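Local coordinates for protein putative phosphatase (Clostridium difficile, PDB 3SD7) that probably acts as a phosphatase of the haloacid dehalogenase-like hydrolase family, with a sodium ion bound in this structure, at residues I47-Q52 against R98-D103; Y195-A200 against S221-T226. All coordinates share one frame; numbering follows the deposited sequence.

Contact 1. Residues I47-Q52 against R98-D103; sequences ITKSIQ and REYFAD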
# COMPACT_ATOMS: atom_id res chain seq x y z
N ILE A 47 -10.76 -2.25 6.25
CA ILE A 47 -10.50 -1.06 7.05
C ILE A 47 -11.82 -0.44 7.53
O ILE A 47 -12.01 -0.13 8.72
CB ILE A 47 -9.65 -0.02 6.29
CG1 ILE A 47 -8.25 -0.61 6.04
CG2 ILE A 47 -9.57 1.30 7.11
CD1 ILE A 47 -7.35 0.35 5.26
N THR A 48 -12.76 -0.27 6.61
CA THR A 48 -14.03 0.36 6.97
C THR A 48 -14.83 -0.53 7.95
O THR A 48 -15.45 -0.03 8.90
CB THR A 48 -14.86 0.75 5.73
OG1 THR A 48 -15.08 -0.41 4.93
CG2 THR A 48 -14.12 1.81 4.89
N LYS A 49 -14.80 -1.83 7.74
CA LYS A 49 -15.53 -2.73 8.65
C LYS A 49 -14.91 -2.76 10.05
O LYS A 49 -15.64 -2.89 11.05
CB LYS A 49 -15.68 -4.12 8.07
CG LYS A 49 -16.66 -4.17 6.94
CD LYS A 49 -16.84 -5.56 6.42
CE LYS A 49 -17.97 -5.61 5.40
NZ LYS A 49 -18.20 -6.98 4.91
N SER A 50 -13.59 -2.63 10.12
CA SER A 50 -12.89 -2.58 11.40
C SER A 50 -13.26 -1.32 12.15
O SER A 50 -13.52 -1.37 13.35
CB SER A 50 -11.37 -2.67 11.22
OG SER A 50 -10.99 -3.88 10.60
N ILE A 51 -13.28 -0.18 11.45
CA ILE A 51 -13.71 1.07 12.07
C ILE A 51 -15.16 0.98 12.53
O ILE A 51 -15.50 1.38 13.65
CB ILE A 51 -13.52 2.29 11.12
CG1 ILE A 51 -12.04 2.47 10.80
CG2 ILE A 51 -14.09 3.56 11.76
CD1 ILE A 51 -11.72 3.58 9.78
N GLN A 52 -16.03 0.45 11.67
CA GLN A 52 -17.45 0.30 11.98
C GLN A 52 -17.65 -0.53 13.25
O GLN A 52 -18.45 -0.17 14.14
CB GLN A 52 -18.18 -0.38 10.82
CG GLN A 52 -19.72 -0.43 10.95
CD GLN A 52 -20.37 -1.19 9.81
OE1 GLN A 52 -20.01 -2.33 9.53
NE2 GLN A 52 -21.33 -0.57 9.15
N ARG A 98 -8.32 -3.03 15.90
CA ARG A 98 -7.29 -4.05 15.72
C ARG A 98 -7.83 -5.46 15.92
O ARG A 98 -7.46 -6.38 15.20
CB ARG A 98 -6.12 -3.79 16.66
CG ARG A 98 -5.37 -2.51 16.31
CD ARG A 98 -4.18 -2.31 17.22
NE ARG A 98 -3.37 -1.16 16.83
CZ ARG A 98 -2.22 -0.81 17.42
NH1 ARG A 98 -1.75 -1.52 18.44
NH2 ARG A 98 -1.55 0.25 16.99
N GLU A 99 -8.71 -5.61 16.91
CA GLU A 99 -9.33 -6.89 17.19
C GLU A 99 -10.08 -7.39 15.96
O GLU A 99 -9.88 -8.53 15.52
CB GLU A 99 -10.28 -6.75 18.39
CG GLU A 99 -11.03 -8.02 18.75
CD GLU A 99 -11.85 -7.88 20.02
OE1 GLU A 99 -12.00 -6.75 20.54
OE2 GLU A 99 -12.35 -8.92 20.50
N TYR A 100 -10.93 -6.54 15.38
CA TYR A 100 -11.68 -6.94 14.19
C TYR A 100 -10.75 -7.13 12.99
O TYR A 100 -10.95 -8.02 12.17
CB TYR A 100 -12.79 -5.92 13.84
CG TYR A 100 -13.59 -6.34 12.61
CD1 TYR A 100 -14.81 -6.99 12.74
CD2 TYR A 100 -13.09 -6.14 11.33
CE1 TYR A 100 -15.53 -7.40 11.62
CE2 TYR A 100 -13.79 -6.54 10.21
CZ TYR A 100 -15.00 -7.17 10.35
OH TYR A 100 -15.67 -7.56 9.22
N PHE A 101 -9.74 -6.28 12.88
CA PHE A 101 -8.88 -6.37 11.70
C PHE A 101 -8.07 -7.68 11.68
O PHE A 101 -7.97 -8.35 10.65
CB PHE A 101 -7.94 -5.18 11.59
CG PHE A 101 -7.20 -5.15 10.27
CD1 PHE A 101 -7.78 -4.57 9.14
CD2 PHE A 101 -5.95 -5.73 10.15
CE1 PHE A 101 -7.11 -4.56 7.93
CE2 PHE A 101 -5.27 -5.71 8.92
CZ PHE A 101 -5.84 -5.14 7.83
N ALA A 102 -7.52 -8.04 12.83
CA ALA A 102 -6.73 -9.27 12.94
C ALA A 102 -7.61 -10.51 12.71
O ALA A 102 -7.16 -11.50 12.14
CB ALA A 102 -6.03 -9.35 14.30
N ASP A 103 -8.86 -10.43 13.13
CA ASP A 103 -9.78 -11.56 13.01
C ASP A 103 -10.37 -11.71 11.60
O ASP A 103 -10.37 -12.81 11.05
CB ASP A 103 -10.93 -11.40 14.03
CG ASP A 103 -11.89 -12.59 14.04
OD1 ASP A 103 -11.49 -13.71 13.68
OD2 ASP A 103 -13.06 -12.38 14.43
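Tyr100 holds its ring anti to the backbone N (chi1 -179°), which sends it across to the backbone of Lys49 and Ser50, while Ser50, with OG beside its own backbone N (chi1 -61°), reaches back between Tyr100 and Phe101. The two segments belong to helices 44-57 and 87-105, part of the helical cap that haloacid dehalogenase-like enzymes of this type insert after the first core strand. Their local axes approach to 8.3 Å and run roughly antiparallel, at 141°. Over the middle of one Tyr100 face lies the carbonyl oxygen Lys49 O, 4.1 Å above the ring plane. The lysine side chain slants past the phenol end, with Lys49 CB 3.7 Å from Tyr100 CE2 and Lys49 CD 3.6 Å from Tyr100 OH, before its ammonium leaves to pair with Glu45. Tyr100 OH is hydrogen-bonded to Glu108, so the ring is tied down at its far end as well. Although Ser50 OG sits among carbon atoms, its hydrogen bond to Gly46 O, one turn back in its own helix, satisfies it. That hydroxyl meets the edge of both aromatic rings, 3.2 Å from Tyr100 CD2 and, in the plane of the other ring, 3.6 Å from Phe101 CD1.

Contact 2. Residues Y195-A200 against S221-T226; sequences YDIIGA and SESEPT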
# COMPACT_ATOMS: atom_id res chain seq x y z
N TYR A 195 3.81 9.65 -1.12
CA TYR A 195 4.82 9.06 -0.25
C TYR A 195 5.72 8.07 -0.98
O TYR A 195 6.92 7.94 -0.66
CB TYR A 195 4.15 8.42 0.97
CG TYR A 195 3.27 9.40 1.68
CD1 TYR A 195 3.81 10.51 2.31
CD2 TYR A 195 1.87 9.26 1.67
CE1 TYR A 195 3.00 11.44 2.93
CE2 TYR A 195 1.07 10.20 2.28
CZ TYR A 195 1.63 11.28 2.90
OH TYR A 195 0.82 12.22 3.52
N ASP A 196 5.13 7.34 -1.92
CA ASP A 196 5.86 6.41 -2.76
C ASP A 196 6.81 7.14 -3.70
O ASP A 196 7.95 6.71 -3.92
CB ASP A 196 4.87 5.61 -3.61
CG ASP A 196 3.99 4.75 -2.79
OD1 ASP A 196 4.54 3.98 -1.95
OD2 ASP A 196 2.74 4.83 -2.91
N ILE A 197 6.35 8.26 -4.26
CA ILE A 197 7.15 9.04 -5.19
C ILE A 197 8.27 9.77 -4.45
O ILE A 197 9.41 9.78 -4.90
CB ILE A 197 6.30 10.02 -6.00
CG1 ILE A 197 5.06 9.31 -6.56
CG2 ILE A 197 7.14 10.71 -7.11
CD1 ILE A 197 5.38 8.04 -7.32
N ILE A 198 7.94 10.36 -3.30
CA ILE A 198 8.94 11.05 -2.45
C ILE A 198 10.03 10.03 -2.02
O ILE A 198 11.24 10.34 -2.05
CB ILE A 198 8.26 11.66 -1.19
CG1 ILE A 198 7.35 12.81 -1.60
CG2 ILE A 198 9.30 12.13 -0.19
CD1 ILE A 198 6.31 13.16 -0.54
N GLY A 199 9.60 8.82 -1.67
CA GLY A 199 10.52 7.75 -1.28
C GLY A 199 11.46 7.42 -2.42
O GLY A 199 12.68 7.38 -2.25
N ALA A 200 10.89 7.24 -3.61
CA ALA A 200 11.68 6.93 -4.80
C ALA A 200 12.72 8.01 -5.10
O ALA A 200 13.89 7.72 -5.41
CB ALA A 200 10.76 6.78 -5.98
N SER A 221 0.39 14.31 -9.57
CA SER A 221 1.02 15.21 -10.53
C SER A 221 1.95 16.18 -9.84
O SER A 221 3.03 16.48 -10.35
CB SER A 221 -0.01 15.93 -11.41
OG SER A 221 -0.83 16.81 -10.68
N GLU A 222 1.55 16.66 -8.66
CA GLU A 222 2.38 17.59 -7.92
C GLU A 222 3.66 16.95 -7.36
O GLU A 222 4.63 17.67 -7.11
CB GLU A 222 1.53 18.33 -6.88
CG GLU A 222 0.50 19.27 -7.60
CD GLU A 222 -0.45 20.02 -6.66
OE1 GLU A 222 -0.65 19.59 -5.50
OE2 GLU A 222 -1.03 21.04 -7.10
N SER A 223 3.66 15.62 -7.18
CA SER A 223 4.84 14.88 -6.71
C SER A 223 5.84 14.64 -7.86
O SER A 223 6.98 14.24 -7.62
CB SER A 223 4.44 13.54 -6.08
OG SER A 223 3.97 12.61 -7.05
N GLU A 224 5.39 14.86 -9.09
CA GLU A 224 6.25 14.74 -10.29
C GLU A 224 6.96 13.38 -10.48
O GLU A 224 8.19 13.33 -10.62
CB GLU A 224 7.27 15.89 -10.33
CG GLU A 224 6.61 17.25 -10.47
CD GLU A 224 7.57 18.43 -10.38
OE1 GLU A 224 8.81 18.24 -10.22
OE2 GLU A 224 7.08 19.58 -10.47
N PRO A 225 6.18 12.29 -10.54
CA PRO A 225 6.80 10.99 -10.80
C PRO A 225 7.32 10.91 -12.23
O PRO A 225 7.05 11.80 -13.05
CB PRO A 225 5.64 10.00 -10.64
CG PRO A 225 4.43 10.80 -10.96
CD PRO A 225 4.71 12.20 -10.48
N THR A 226 8.06 9.85 -12.53
CA THR A 226 8.62 9.68 -13.87
C THR A 226 7.48 9.47 -14.85
O THR A 226 7.52 9.99 -15.97
CB THR A 226 9.59 8.52 -13.93
OG1 THR A 226 10.44 8.56 -12.78
CG2 THR A 226 10.44 8.58 -15.23
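Ile197 faces the 221-226 segment with both its branches, and each of them touches both Ser223 and Pro225. Its CG1 lies 3.5 Å from Ser223 OG, and from there Ile197 CD1 continues to Pro225 CB, 3.9 Å away, the two side chains lying oblique to each other. The second branch, CG2, stands anti to the backbone N of Ile197 and lies against the backbone of the other segment as well, 3.6 Å from Ser223 O and 3.7 Å from Pro225 CA. Ile197 and Ser223 each have a second conformer, so the distances hold for the conformers described here. Helix 194-203 is the connection between the parallel strands 187-191 and 206-210 of the Rossmann-like core, and the contact packs it against the exit from helix 217-223, where the chain turns into the edge strand 227-229. Glu224 makes this turn with a positive phi of 56°, its CB pointing away from the 195-200 segment. Strand 206-210 adds Ser207, which touches both Ile197 and Pro225. Ser223 OG, although it lies against the isoleucine, is hydrogen-bonded to Ile220 O, and Glu224 O accepts a hydrogen bond from Lys201 NZ, one residue beyond the 195-200 segment.

From the N terminus, the chain forms core strand 31-34, passes the sodium ligand Asp37 and enters helix 44-57, where contact 1 begins; that contact closes a connection of 45 residues, rich in helix and without strand, and ties two cap helices together. The chain then lays down strands 128-133, 155-159 and 187-191 of the core before supplying the other sodium ligand, Asp192. Contact 2 follows and closes a shorter excursion of 20 residues that takes in strand 206-210 and most of helix 217-223. The contacts are in series, neither nested nor crossed. The centres of contacts 1 and 2 lie about 30 Å apart, on opposite sides of the chain's centre, one in cap, one in core.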